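Local coordinates for Mlr6093 protein (Mesorhizobium loti, PDB 2QJ8) that is a putative zinc-dependent hydrolase of the aspartoacylase family, probably acting on ester bonds or on carbon-nitrogen bonds of linear amides, at residues G52-G56 and K104-R108; I63-R67 and L217-E221; L68-L72 and V224-L228; F143-C149 and F309-M315; S155-A159 and F191-H196. Numbering follows the deposited sequence.

How the interactions relate
Interactions 1 and 3 are buried, 2 and 4 partly so, and 5 lies at the surface. Interactions 2 and 3 hold the same pair of helices, 60-75 and 218-230; their centres are 8 Å apart and they touch through Leu-64 CD2 and Val-224 CG2 at 4.0 Å. Their chemistry changes along the groove: interaction 2 includes a salt bridge, whereas interaction 3 is aliphatic and aromatic packing. Interaction 1 joins two loops by amide groups and a water. Interaction 4 is the one backbone-paired contact, adding strand 306-312 to 147-149. Interaction 5, about 25 Å centre to centre from interaction 2, is loop-to-helix apolar packing.

Interaction 1 (G52-G56 and K104-R108); sequences GGNHG and KNLNR
Two irregular segments meet side by side, with CA atoms closest at Asn-54/Leu-106 (6.4 Å) and His-55/Asn-105 (7.7 Å). Gly-53 takes positive phi (68°/30°) directly after strand 47-52, Asn-54 is helical (-62°/-34°) and His-55 extended (-114°/148°); across from them Asn-105 is extended and 106-108 have helical angles. The direct hydrogen bond runs from Asn-54 ND2 to Asn-105 OD1, 3.2 Å and nearly linear at 169°, with both side chains at chi1 t. The same OD1 accepts a weak bond from Asn-107 N at 3.2 Å, in the manner of an Asx turn. Asn-His-Gly after a strand, faced by Asn-Leu-Asn-Arg, resembles the zinc loop and substrate-binding loop of the aspartoacylase family, so this contact probably lies at the active site. A water bridges the backbones, 2.7 Å from Asn-54 O, to which it donates, and 3.2 Å from Leu-106 N, from which it accepts. Other close approaches include Asn-54 OD1 to Leu-106 CB at 3.3 Å and, from the His-55 ring (chi1 m), CE1 to Asn-105 OD1 at 3.3 Å, while His-55 ND1 is hydrogen-bonded to Arg-97 O.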
# COMPACT_ATOMS: atom_id res chain seq x y z
N GLY A 52 -0.96 5.26 -17.97
CA GLY A 52 -0.75 4.73 -16.60
C GLY A 52 0.51 5.33 -16.02
O GLY A 52 1.28 5.97 -16.73
N GLY A 53 0.73 5.12 -14.74
CA GLY A 53 2.01 5.47 -14.13
C GLY A 53 2.39 6.91 -14.02
O GLY A 53 3.56 7.22 -14.06
N ASN A 54 1.41 7.81 -13.89
CA ASN A 54 1.71 9.21 -13.59
C ASN A 54 2.39 9.29 -12.23
O ASN A 54 3.21 10.17 -12.01
CB ASN A 54 0.45 10.08 -13.56
CG ASN A 54 0.76 11.52 -13.15
OD1 ASN A 54 1.30 12.28 -13.93
ND2 ASN A 54 0.42 11.90 -11.91
N HIS A 55 2.00 8.39 -11.31
CA HIS A 55 2.61 8.30 -9.99
C HIS A 55 3.32 6.98 -9.85
O HIS A 55 2.89 6.00 -10.39
CB HIS A 55 1.58 8.47 -8.89
CG HIS A 55 0.91 9.80 -8.90
ND1 HIS A 55 1.57 10.98 -8.60
CD2 HIS A 55 -0.38 10.15 -9.15
CE1 HIS A 55 0.72 11.99 -8.70
NE2 HIS A 55 -0.47 11.51 -9.01
N GLY A 56 4.40 6.95 -9.10
CA GLY A 56 5.21 5.73 -9.02
C GLY A 56 4.91 4.60 -8.06
O GLY A 56 5.51 3.50 -8.15
N LYS A 104 8.18 17.25 -9.01
CA LYS A 104 6.90 17.67 -9.56
C LYS A 104 5.97 16.52 -9.88
O LYS A 104 6.39 15.41 -10.25
CB LYS A 104 7.09 18.57 -10.81
CG LYS A 104 7.99 19.78 -10.58
CD LYS A 104 8.23 20.65 -11.83
CE LYS A 104 9.13 21.82 -11.47
NZ LYS A 104 9.64 22.60 -12.64
N ASN A 105 4.70 16.80 -9.70
CA ASN A 105 3.60 15.91 -10.06
C ASN A 105 3.37 16.20 -11.52
O ASN A 105 2.93 17.29 -11.91
CB ASN A 105 2.39 16.21 -9.17
CG ASN A 105 1.14 15.44 -9.55
OD1 ASN A 105 1.05 14.71 -10.54
ND2 ASN A 105 0.14 15.58 -8.70
N LEU A 106 3.75 15.22 -12.33
CA LEU A 106 3.71 15.27 -13.79
C LEU A 106 2.35 15.71 -14.36
O LEU A 106 2.29 16.47 -15.34
CB LEU A 106 4.13 13.90 -14.35
CG LEU A 106 4.05 13.62 -15.85
CD1 LEU A 106 4.92 14.62 -16.57
CD2 LEU A 106 4.47 12.17 -16.17
N ASN A 107 1.29 15.22 -13.74
CA ASN A 107 -0.08 15.55 -14.12
C ASN A 107 -0.38 17.04 -13.94
O ASN A 107 -0.89 17.65 -14.88
CB ASN A 107 -1.07 14.66 -13.35
CG ASN A 107 -2.51 14.84 -13.80
OD1 ASN A 107 -3.15 15.84 -13.48
ND2 ASN A 107 -3.04 13.83 -14.48
N ARG A 108 -0.01 17.62 -12.79
CA ARG A 108 -0.32 19.05 -12.57
C ARG A 108 0.51 20.03 -13.41
O ARG A 108 0.10 21.19 -13.55
CB ARG A 108 -0.37 19.53 -11.09
CG ARG A 108 0.85 19.29 -10.25
CD ARG A 108 0.99 20.24 -9.03
NE ARG A 108 1.87 19.66 -8.00
CZ ARG A 108 3.21 19.57 -8.04
NH1 ARG A 108 3.93 19.99 -9.09
NH2 ARG A 108 3.85 18.99 -7.02
O HOH W 1 3.82 12.43 -10.76

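Interaction 2 (I63-R67 and L217-E221); sequences ILARR and LTIYE
Both segments are helical, 63-67 within a longer helix and 218-221 at the start of one, after Leu-217; the nearest CA pair is Leu-64/Glu-221 at 6.9 Å. Leu-64 (chi1 t, chi2 p) sends CD1 to 3.5 Å from Glu-221 CG and CD2 to 3.8 Å from Tyr-220 CB. Leu-217, also t,p, reaches back so that its CD2 is 4.2 Å from Ile-63 CG2 and its CD1 4.4 Å from Leu-64 CB. Arg-67 is stretched out (m, t, t) and lays NH1 3.7 Å from Leu-217 CG. Glu-221, with chi1 between wells at -97° and chi2 t, places OE2 2.9 Å from Arg-67 NH1, a salt bridge beside the leucine packing. Arg-67 NH2 forms another, to Glu-269 of the second subunit. This is aliphatic helix-to-helix packing in the helical layer of the alpha/beta domain. Tyr-220 (chi1 m) turns its ring away from 63-67 to stack on Phe-207 of strand 201-208, while Ala-65, on helix 60-75, touches Pro-85, just beyond strand 79-84.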
# COMPACT_ATOMS: atom_id res chain seq x y z
N ILE A 63 -0.05 -2.39 -15.14
CA ILE A 63 -0.33 -3.82 -15.40
C ILE A 63 -1.55 -3.98 -16.31
O ILE A 63 -1.48 -4.69 -17.31
CB ILE A 63 -0.50 -4.61 -14.10
CG1 ILE A 63 0.86 -4.80 -13.44
CG2 ILE A 63 -1.18 -5.97 -14.36
CD1 ILE A 63 0.76 -5.09 -11.92
N LEU A 64 -2.65 -3.30 -15.96
CA LEU A 64 -3.85 -3.29 -16.78
C LEU A 64 -3.55 -2.77 -18.19
O LEU A 64 -4.03 -3.32 -19.15
CB LEU A 64 -4.97 -2.43 -16.11
CG LEU A 64 -6.34 -2.47 -16.79
CD1 LEU A 64 -6.88 -3.91 -16.88
CD2 LEU A 64 -7.33 -1.58 -16.03
N ALA A 65 -2.76 -1.69 -18.29
CA ALA A 65 -2.34 -1.17 -19.57
C ALA A 65 -1.60 -2.20 -20.43
O ALA A 65 -1.82 -2.26 -21.63
CB ALA A 65 -1.45 0.13 -19.37
N ARG A 66 -0.71 -2.97 -19.82
CA ARG A 66 -0.00 -4.02 -20.51
C ARG A 66 -0.93 -5.16 -20.92
O ARG A 66 -0.70 -5.82 -21.94
CB ARG A 66 1.11 -4.56 -19.64
CG ARG A 66 2.28 -3.64 -19.55
CD ARG A 66 3.11 -4.02 -18.38
NE ARG A 66 4.19 -3.07 -18.22
CZ ARG A 66 5.33 -3.10 -18.88
NH1 ARG A 66 5.59 -4.04 -19.81
NH2 ARG A 66 6.23 -2.15 -18.63
N ARG A 67 -1.96 -5.44 -20.13
CA ARG A 67 -2.96 -6.44 -20.57
C ARG A 67 -3.70 -6.00 -21.83
O ARG A 67 -3.93 -6.81 -22.73
CB ARG A 67 -3.95 -6.72 -19.46
CG ARG A 67 -3.33 -7.46 -18.33
CD ARG A 67 -4.33 -7.68 -17.22
NE ARG A 67 -3.77 -8.59 -16.23
CZ ARG A 67 -4.33 -8.95 -15.09
NH1 ARG A 67 -5.55 -8.54 -14.72
NH2 ARG A 67 -3.66 -9.80 -14.32
N LEU A 217 -8.87 -6.31 -9.56
CA LEU A 217 -8.25 -6.02 -10.86
C LEU A 217 -9.02 -6.64 -12.06
O LEU A 217 -8.91 -6.15 -13.19
CB LEU A 217 -6.75 -6.40 -10.84
CG LEU A 217 -5.77 -6.02 -11.99
CD1 LEU A 217 -5.80 -4.55 -12.37
CD2 LEU A 217 -4.34 -6.44 -11.64
N THR A 218 -9.82 -7.68 -11.83
CA THR A 218 -10.69 -8.21 -12.88
C THR A 218 -11.90 -7.24 -13.02
O THR A 218 -12.45 -7.07 -14.10
CB THR A 218 -11.11 -9.71 -12.65
OG1 THR A 218 -12.16 -9.78 -11.69
CG2 THR A 218 -9.90 -10.57 -12.22
N ILE A 219 -12.26 -6.56 -11.92
CA ILE A 219 -13.31 -5.52 -11.96
C ILE A 219 -12.90 -4.41 -12.93
O ILE A 219 -13.69 -4.02 -13.82
CB ILE A 219 -13.57 -4.92 -10.55
CG1 ILE A 219 -14.15 -5.97 -9.60
CG2 ILE A 219 -14.50 -3.67 -10.63
CD1 ILE A 219 -15.47 -6.58 -10.05
N TYR A 220 -11.67 -3.93 -12.78
CA TYR A 220 -11.10 -2.88 -13.64
C TYR A 220 -10.99 -3.30 -15.09
O TYR A 220 -11.29 -2.49 -15.98
CB TYR A 220 -9.73 -2.47 -13.16
CG TYR A 220 -9.75 -1.62 -11.91
CD1 TYR A 220 -10.06 -0.25 -11.98
CD2 TYR A 220 -9.43 -2.18 -10.66
CE1 TYR A 220 -10.06 0.55 -10.86
CE2 TYR A 220 -9.42 -1.38 -9.51
CZ TYR A 220 -9.74 -0.01 -9.62
OH TYR A 220 -9.73 0.80 -8.50
N GLU A 221 -10.54 -4.54 -15.31
CA GLU A 221 -10.50 -5.14 -16.66
C GLU A 221 -11.84 -5.12 -17.35
O GLU A 221 -11.93 -4.75 -18.51
CB GLU A 221 -10.11 -6.62 -16.62
CG GLU A 221 -8.69 -6.95 -16.86
CD GLU A 221 -8.45 -8.48 -16.88
OE1 GLU A 221 -9.39 -9.29 -16.71
OE2 GLU A 221 -7.31 -8.88 -17.06

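Interaction 3 (L68-L72 and V224-L228); sequences LVKWL and VRNGL
Trp-71, with chi1 t and chi2 76°, pushes its six-membered ring across the groove to meet Leu-228 and Arg-225. Leu-228 CD1 lies at the ring edge, 3.6 Å from Trp-71 CZ3, and Trp-71 CH2 is 3.8 Å from Arg-225 CG. The extended Arg-225 side chain (t, t, t) runs past the indole, with Trp-71 CZ2 near the plane of its guanidinium. Leu-228 (m,t) is the most shared residue here: its CD1 also stands 4.1 Å from Leu-68 CD2 and 4.2 Å from Leu-72 CD2. Leu-68 adopts the same m,t rotamer and reaches Val-224 (chi1 t), with Leu-68 CD1 and Val-224 CG1 4.1 Å apart.

Both segments are regular helix, as the bonds Leu-72 N to Leu-68 O and Leu-228 N to Val-224 O confirm, each 2.9 Å. Their local axes cross at -47° and come no closer than 13.2 Å; the nearest CA atoms, Leu-68 and Arg-225, are 9.1 Å apart. So wide a separation means that side chains alone bridge the helices, and no hydrogen bond crosses between them. The pair belongs to a helical layer on the mixed sheet of the alpha/beta catalytic domain: Leu-68 rests on Ile-50 and Leu-228 on Leu-48 of strand 47-52, while Leu-72 packs against Ile-81 and Ile-83 of strand 79-84.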
# COMPACT_ATOMS: atom_id res chain seq x y z
N LEU A 68 -4.05 -4.72 -21.89
CA LEU A 68 -4.74 -4.09 -23.04
C LEU A 68 -3.85 -4.15 -24.26
O LEU A 68 -4.33 -4.43 -25.36
CB LEU A 68 -5.11 -2.63 -22.73
CG LEU A 68 -6.23 -2.38 -21.73
CD1 LEU A 68 -6.21 -0.93 -21.29
CD2 LEU A 68 -7.57 -2.77 -22.32
N VAL A 69 -2.55 -3.88 -24.06
CA VAL A 69 -1.53 -4.00 -25.11
C VAL A 69 -1.55 -5.39 -25.77
O VAL A 69 -1.44 -5.49 -26.99
CB VAL A 69 -0.11 -3.65 -24.60
CG1 VAL A 69 0.96 -4.11 -25.59
CG2 VAL A 69 0.00 -2.16 -24.35
N LYS A 70 -1.71 -6.43 -24.98
CA LYS A 70 -1.78 -7.80 -25.51
C LYS A 70 -3.15 -8.23 -26.07
O LYS A 70 -3.21 -9.12 -26.93
CB LYS A 70 -1.32 -8.80 -24.44
CG LYS A 70 0.18 -8.76 -24.19
CD LYS A 70 0.60 -9.77 -23.14
N TRP A 71 -4.24 -7.61 -25.59
CA TRP A 71 -5.61 -7.98 -25.94
C TRP A 71 -6.17 -7.23 -27.13
O TRP A 71 -6.90 -7.82 -27.92
CB TRP A 71 -6.51 -7.79 -24.72
CG TRP A 71 -7.97 -7.94 -24.89
CD1 TRP A 71 -8.67 -9.09 -25.03
CD2 TRP A 71 -8.94 -6.89 -24.83
NE1 TRP A 71 -10.02 -8.83 -25.09
CE2 TRP A 71 -10.21 -7.48 -24.98
CE3 TRP A 71 -8.86 -5.51 -24.70
CZ2 TRP A 71 -11.39 -6.74 -24.97
CZ3 TRP A 71 -10.04 -4.77 -24.71
CH2 TRP A 71 -11.28 -5.39 -24.84
N LEU A 72 -5.82 -5.96 -27.26
CA LEU A 72 -6.33 -5.14 -28.35
C LEU A 72 -5.98 -5.55 -29.80
O LEU A 72 -6.78 -5.25 -30.68
CB LEU A 72 -5.97 -3.68 -28.14
CG LEU A 72 -6.72 -3.01 -27.01
CD1 LEU A 72 -6.03 -1.67 -26.78
CD2 LEU A 72 -8.23 -2.88 -27.30
N VAL A 224 -12.97 -1.41 -17.98
CA VAL A 224 -12.32 -0.78 -19.13
C VAL A 224 -12.78 -1.38 -20.45
O VAL A 224 -12.94 -0.64 -21.42
CB VAL A 224 -10.80 -0.75 -18.95
CG1 VAL A 224 -10.10 -0.29 -20.24
CG2 VAL A 224 -10.48 0.17 -17.76
N ARG A 225 -13.07 -2.68 -20.49
CA ARG A 225 -13.66 -3.31 -21.67
C ARG A 225 -15.04 -2.74 -21.99
O ARG A 225 -15.35 -2.48 -23.15
CB ARG A 225 -13.75 -4.83 -21.50
CG ARG A 225 -14.43 -5.52 -22.70
CD ARG A 225 -14.53 -7.01 -22.55
NE ARG A 225 -15.49 -7.57 -23.51
CZ ARG A 225 -16.82 -7.66 -23.36
NH1 ARG A 225 -17.44 -7.23 -22.25
NH2 ARG A 225 -17.56 -8.20 -24.34
N ASN A 226 -15.90 -2.59 -20.97
CA ASN A 226 -17.22 -1.96 -21.15
C ASN A 226 -17.07 -0.52 -21.70
O ASN A 226 -17.81 -0.11 -22.60
CB ASN A 226 -18.01 -1.92 -19.83
CG ASN A 226 -18.36 -3.30 -19.26
OD1 ASN A 226 -18.47 -4.26 -19.99
ND2 ASN A 226 -18.52 -3.38 -17.94
N GLY A 227 -16.08 0.20 -21.17
CA GLY A 227 -15.77 1.56 -21.61
C GLY A 227 -15.39 1.59 -23.07
O GLY A 227 -15.90 2.43 -23.81
N LEU A 228 -14.53 0.65 -23.48
CA LEU A 228 -14.09 0.53 -24.89
C LEU A 228 -15.22 0.20 -25.84
O LEU A 228 -15.26 0.72 -26.95
CB LEU A 228 -12.98 -0.49 -25.02
CG LEU A 228 -11.67 -0.11 -24.37
CD1 LEU A 228 -10.78 -1.31 -24.38
CD2 LEU A 228 -11.06 1.09 -25.07

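Interaction 4 (F143-C149 and F309-M315); sequences FGPTWDC and FAIRSAM
An arginine side chain crosses a tryptophan within an antiparallel pair: Arg-312 CG sits 4.0 Å from the centroid of the six-membered ring of Trp-147, only 9° off the normal, a CH-pi contact. Trp-147 (chi1 m) and Arg-312 (m, t, t) form a non-hydrogen-bonded pair with CA atoms 4.3 Å apart; Trp-147 CE2 lies over one face of the guanidinium, whose NH2 forms a salt bridge with Glu-321. The register continues through the hydrogen-bonded pair Asp-148/Ile-311 (CA-CA 5.6 Å) and the non-hydrogen-bonded pair Cys-149/Ala-310 (4.1 Å), with strand directions at 163°. The hydrogen bonds Asp-148 N to Ile-311 O and Ile-311 N to Asp-148 O are both 3.0 Å, and that from Ser-313 N to Thr-146 O is 2.9 Å.

A type I turn from Gly-144 to Trp-147 leads into the strand, closed by Trp-147 N to Gly-144 O at 3.1 Å. On the face of Trp-147 and Cys-149, Ala-310 CB is 3.7 Å from Trp-147 CE3 and 3.6 Å from Cys-149 CB. Phe-309 turns its edge to the face of Phe-143, centroids 5.9 Å apart and planes at 80°. Thr-146 CB approaches the SE of selenomethionine Met-315 at 3.9 Å. On its other side strand 306-312 pairs with strand 322-329, where Phe-309 and Ala-310 both face Ile-325, a classic beta bulge in an antiparallel pairing of the mixed sheet.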
# COMPACT_ATOMS: atom_id res chain seq x y z
N PHE A 143 -5.06 6.78 -6.87
CA PHE A 143 -5.76 7.58 -5.88
C PHE A 143 -4.79 7.90 -4.72
O PHE A 143 -4.74 9.04 -4.24
CB PHE A 143 -7.01 6.84 -5.39
CG PHE A 143 -7.95 7.70 -4.63
CD1 PHE A 143 -8.77 8.60 -5.30
CD2 PHE A 143 -7.99 7.65 -3.25
CE1 PHE A 143 -9.64 9.40 -4.62
CE2 PHE A 143 -8.86 8.47 -2.55
CZ PHE A 143 -9.69 9.34 -3.25
N GLY A 144 -3.99 6.91 -4.32
CA GLY A 144 -2.97 7.03 -3.26
C GLY A 144 -2.76 5.63 -2.71
O GLY A 144 -3.76 4.98 -2.42
N PRO A 145 -1.48 5.14 -2.58
CA PRO A 145 -1.29 3.76 -2.02
C PRO A 145 -1.57 3.64 -0.52
O PRO A 145 -1.60 2.55 0.02
CB PRO A 145 0.19 3.44 -2.24
CG PRO A 145 0.79 4.61 -2.74
CD PRO A 145 -0.18 5.77 -2.87
N THR A 146 -1.72 4.78 0.15
CA THR A 146 -2.12 4.82 1.54
C THR A 146 -3.65 4.88 1.69
O THR A 146 -4.16 5.05 2.80
CB THR A 146 -1.53 6.04 2.19
OG1 THR A 146 -2.00 7.22 1.53
CG2 THR A 146 0.01 5.98 2.19
N TRP A 147 -4.39 4.79 0.58
CA TRP A 147 -5.84 4.80 0.58
C TRP A 147 -6.35 3.51 -0.02
O TRP A 147 -5.67 2.88 -0.83
CB TRP A 147 -6.39 5.90 -0.30
CG TRP A 147 -6.28 7.27 0.16
CD1 TRP A 147 -5.23 8.13 -0.04
CD2 TRP A 147 -7.28 8.02 0.86
NE1 TRP A 147 -5.51 9.36 0.51
CE2 TRP A 147 -6.77 9.32 1.05
CE3 TRP A 147 -8.56 7.72 1.33
CZ2 TRP A 147 -7.50 10.32 1.72
CZ3 TRP A 147 -9.28 8.71 1.97
CH2 TRP A 147 -8.75 9.99 2.17
N ASP A 148 -7.53 3.11 0.42
CA ASP A 148 -8.32 2.09 -0.22
C ASP A 148 -9.49 2.92 -0.78
O ASP A 148 -9.99 3.81 -0.09
CB ASP A 148 -8.84 1.09 0.78
CG ASP A 148 -9.35 -0.18 0.14
OD1 ASP A 148 -9.09 -0.44 -1.06
OD2 ASP A 148 -10.02 -0.95 0.84
N CYS A 149 -9.88 2.69 -2.03
CA CYS A 149 -11.02 3.35 -2.61
C CYS A 149 -11.77 2.38 -3.50
O CYS A 149 -11.22 1.36 -3.93
CB CYS A 149 -10.63 4.63 -3.35
SG CYS A 149 -9.77 4.42 -4.91
N PHE A 309 -16.49 5.74 0.30
CA PHE A 309 -15.92 5.69 -1.03
C PHE A 309 -14.44 5.42 -0.91
O PHE A 309 -13.93 4.59 -1.62
CB PHE A 309 -16.17 6.98 -1.81
CG PHE A 309 -15.33 7.08 -3.06
CD1 PHE A 309 -15.68 6.38 -4.20
CD2 PHE A 309 -14.16 7.85 -3.08
CE1 PHE A 309 -14.92 6.46 -5.34
CE2 PHE A 309 -13.37 7.90 -4.22
CZ PHE A 309 -13.76 7.21 -5.36
N ALA A 310 -13.76 6.14 -0.00
CA ALA A 310 -12.34 5.96 0.21
C ALA A 310 -12.01 6.18 1.67
O ALA A 310 -12.66 6.98 2.35
CB ALA A 310 -11.55 6.94 -0.68
N ILE A 311 -11.00 5.46 2.16
CA ILE A 311 -10.56 5.57 3.55
C ILE A 311 -9.07 5.23 3.64
O ILE A 311 -8.61 4.34 2.94
CB ILE A 311 -11.42 4.71 4.51
CG1 ILE A 311 -11.11 5.09 5.98
CG2 ILE A 311 -11.26 3.20 4.20
CD1 ILE A 311 -12.02 4.53 6.98
N ARG A 312 -8.32 6.00 4.45
CA ARG A 312 -6.89 5.78 4.64
C ARG A 312 -6.60 4.50 5.37
O ARG A 312 -7.43 4.05 6.18
CB ARG A 312 -6.22 6.87 5.48
CG ARG A 312 -5.94 8.15 4.80
CD ARG A 312 -4.93 8.98 5.63
NE ARG A 312 -4.80 10.36 5.16
CZ ARG A 312 -4.20 10.75 4.03
NH1 ARG A 312 -3.64 9.88 3.18
NH2 ARG A 312 -4.18 12.04 3.73
N SER A 313 -5.42 3.94 5.12
CA SER A 313 -4.91 2.79 5.83
C SER A 313 -4.37 3.34 7.14
O SER A 313 -4.18 4.55 7.27
CB SER A 313 -3.75 2.16 5.07
OG SER A 313 -4.17 1.81 3.76
N ALA A 314 -4.14 2.46 8.11
CA ALA A 314 -3.55 2.87 9.39
C ALA A 314 -2.19 3.52 9.11
O ALA A 314 -1.29 2.89 8.51
CB ALA A 314 -3.43 1.71 10.33
N MSE A 315 -2.05 4.79 9.47
CA MSE A 315 -0.84 5.55 9.15
C MSE A 315 -0.77 6.79 10.01
O MSE A 315 -1.78 7.19 10.57
CB MSE A 315 -0.92 6.03 7.69
CG MSE A 315 -2.05 7.09 7.43
SE MSE A 315 -2.16 7.79 5.63
CE MSE A 315 -0.27 8.29 5.37

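Interaction 5 (S155-A159 and F191-H196); sequences SHPIA and FDTLVH
Segment 191-196, on helix 190-197, faces the loop after strand 152-155 with CA atoms well separated, 9.4 Å for Phe-191/His-156 and 8.9 Å for His-196/Ile-158, so the side chains must span the gap. Phe-191 (chi1 t) begins it: CE2 is 3.8 Å from His-156 CB, and CZ lies 3.7 Å from Ile-158 CG2, which sits at the ring edge. The Phe-191 and His-156 rings meet obliquely, centroids 5.3 Å apart and planes at 55°. One turn on, where Val-195 N bonds Phe-191 O at 2.9 Å, Val-195 (chi1 t) brings CG1 to 3.7 Å from Ile-158 CD1. The helix has a wider pi-type turn at 192-196. His-196 (chi1 m) ends the walk, with its CE1 3.9 Å from Ile-158 CG2. Ile-158 (p,t), on an extended backbone, thus meets three residues of the helix, which itself packs on strand 201-208 through Phe-202. His-156 (chi1 t) donates from ND1 to Pro-157 O, 2.9 Å, and its NE2 is hydrogen-bonded to Asn-185 N. No hydrogen bond crosses between the segments, so the loop is held to the helix by apolar and ring contacts, with both ring nitrogens of His-156 bonded outside the helix.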
# COMPACT_ATOMS: atom_id res chain seq x y z
N SER A 155 -15.85 11.92 -11.56
CA SER A 155 -16.27 12.92 -12.52
C SER A 155 -16.30 14.26 -11.82
O SER A 155 -17.03 14.43 -10.84
CB SER A 155 -17.71 12.62 -13.01
OG SER A 155 -17.81 11.41 -13.75
N HIS A 156 -15.52 15.21 -12.31
CA HIS A 156 -15.49 16.56 -11.76
C HIS A 156 -16.53 17.45 -12.50
O HIS A 156 -16.49 17.53 -13.73
CB HIS A 156 -14.07 17.13 -11.90
CG HIS A 156 -13.87 18.41 -11.17
ND1 HIS A 156 -14.52 19.58 -11.53
CD2 HIS A 156 -13.09 18.72 -10.11
CE1 HIS A 156 -14.15 20.55 -10.71
NE2 HIS A 156 -13.28 20.06 -9.85
N PRO A 157 -17.51 18.04 -11.78
CA PRO A 157 -18.46 18.94 -12.41
C PRO A 157 -17.84 20.13 -13.15
O PRO A 157 -16.88 20.73 -12.65
CB PRO A 157 -19.29 19.45 -11.22
CG PRO A 157 -19.22 18.37 -10.26
CD PRO A 157 -17.86 17.82 -10.36
N ILE A 158 -18.35 20.41 -14.35
CA ILE A 158 -17.89 21.53 -15.18
C ILE A 158 -19.11 22.30 -15.73
O ILE A 158 -20.21 21.74 -15.83
CB ILE A 158 -16.92 21.07 -16.30
CG1 ILE A 158 -17.60 20.15 -17.32
CG2 ILE A 158 -15.66 20.40 -15.64
CD1 ILE A 158 -16.78 19.91 -18.57
N ALA A 159 -18.88 23.57 -16.08
CA ALA A 159 -19.94 24.47 -16.53
C ALA A 159 -20.50 24.16 -17.91
O ALA A 159 -21.67 24.50 -18.16
CB ALA A 159 -19.48 25.95 -16.45
N PHE A 191 -6.13 17.97 -16.45
CA PHE A 191 -7.57 18.19 -16.50
C PHE A 191 -7.86 19.47 -17.26
O PHE A 191 -8.60 19.45 -18.24
CB PHE A 191 -8.19 18.24 -15.10
CG PHE A 191 -9.69 18.34 -15.11
CD1 PHE A 191 -10.33 19.56 -15.33
CD2 PHE A 191 -10.46 17.21 -14.92
CE1 PHE A 191 -11.71 19.65 -15.35
CE2 PHE A 191 -11.84 17.29 -14.94
CZ PHE A 191 -12.47 18.51 -15.15
N ASP A 192 -7.30 20.58 -16.81
CA ASP A 192 -7.49 21.86 -17.49
C ASP A 192 -7.11 21.82 -18.95
O ASP A 192 -7.79 22.40 -19.79
CB ASP A 192 -6.67 22.97 -16.83
CG ASP A 192 -7.29 23.49 -15.55
OD1 ASP A 192 -8.39 23.03 -15.16
OD2 ASP A 192 -6.64 24.35 -14.91
N THR A 193 -6.03 21.12 -19.26
CA THR A 193 -5.56 21.00 -20.64
C THR A 193 -6.53 20.27 -21.56
O THR A 193 -6.96 20.80 -22.56
CB THR A 193 -4.14 20.32 -20.67
OG1 THR A 193 -3.21 21.23 -20.09
CG2 THR A 193 -3.71 20.02 -22.10
N LEU A 194 -6.92 19.07 -21.15
CA LEU A 194 -7.78 18.23 -21.96
C LEU A 194 -9.23 18.65 -21.99
O LEU A 194 -9.86 18.68 -23.05
CB LEU A 194 -7.70 16.78 -21.50
CG LEU A 194 -6.46 15.96 -21.87
CD1 LEU A 194 -5.20 16.78 -21.86
CD2 LEU A 194 -6.40 14.79 -20.90
N VAL A 195 -9.76 18.93 -20.82
CA VAL A 195 -11.15 19.34 -20.66
C VAL A 195 -11.40 20.78 -21.09
O VAL A 195 -12.16 21.02 -22.04
CB VAL A 195 -11.63 19.14 -19.19
CG1 VAL A 195 -13.09 19.63 -18.99
CG2 VAL A 195 -11.46 17.68 -18.78
N HIS A 196 -10.79 21.74 -20.42
CA HIS A 196 -11.13 23.13 -20.70
C HIS A 196 -10.50 23.69 -21.96
O HIS A 196 -11.19 24.29 -22.78
CB HIS A 196 -10.83 24.05 -19.50
CG HIS A 196 -11.60 23.71 -18.26
ND1 HIS A 196 -12.95 23.45 -18.27
CD2 HIS A 196 -11.20 23.60 -16.97
CE1 HIS A 196 -13.35 23.17 -17.04
NE2 HIS A 196 -12.30 23.26 -16.23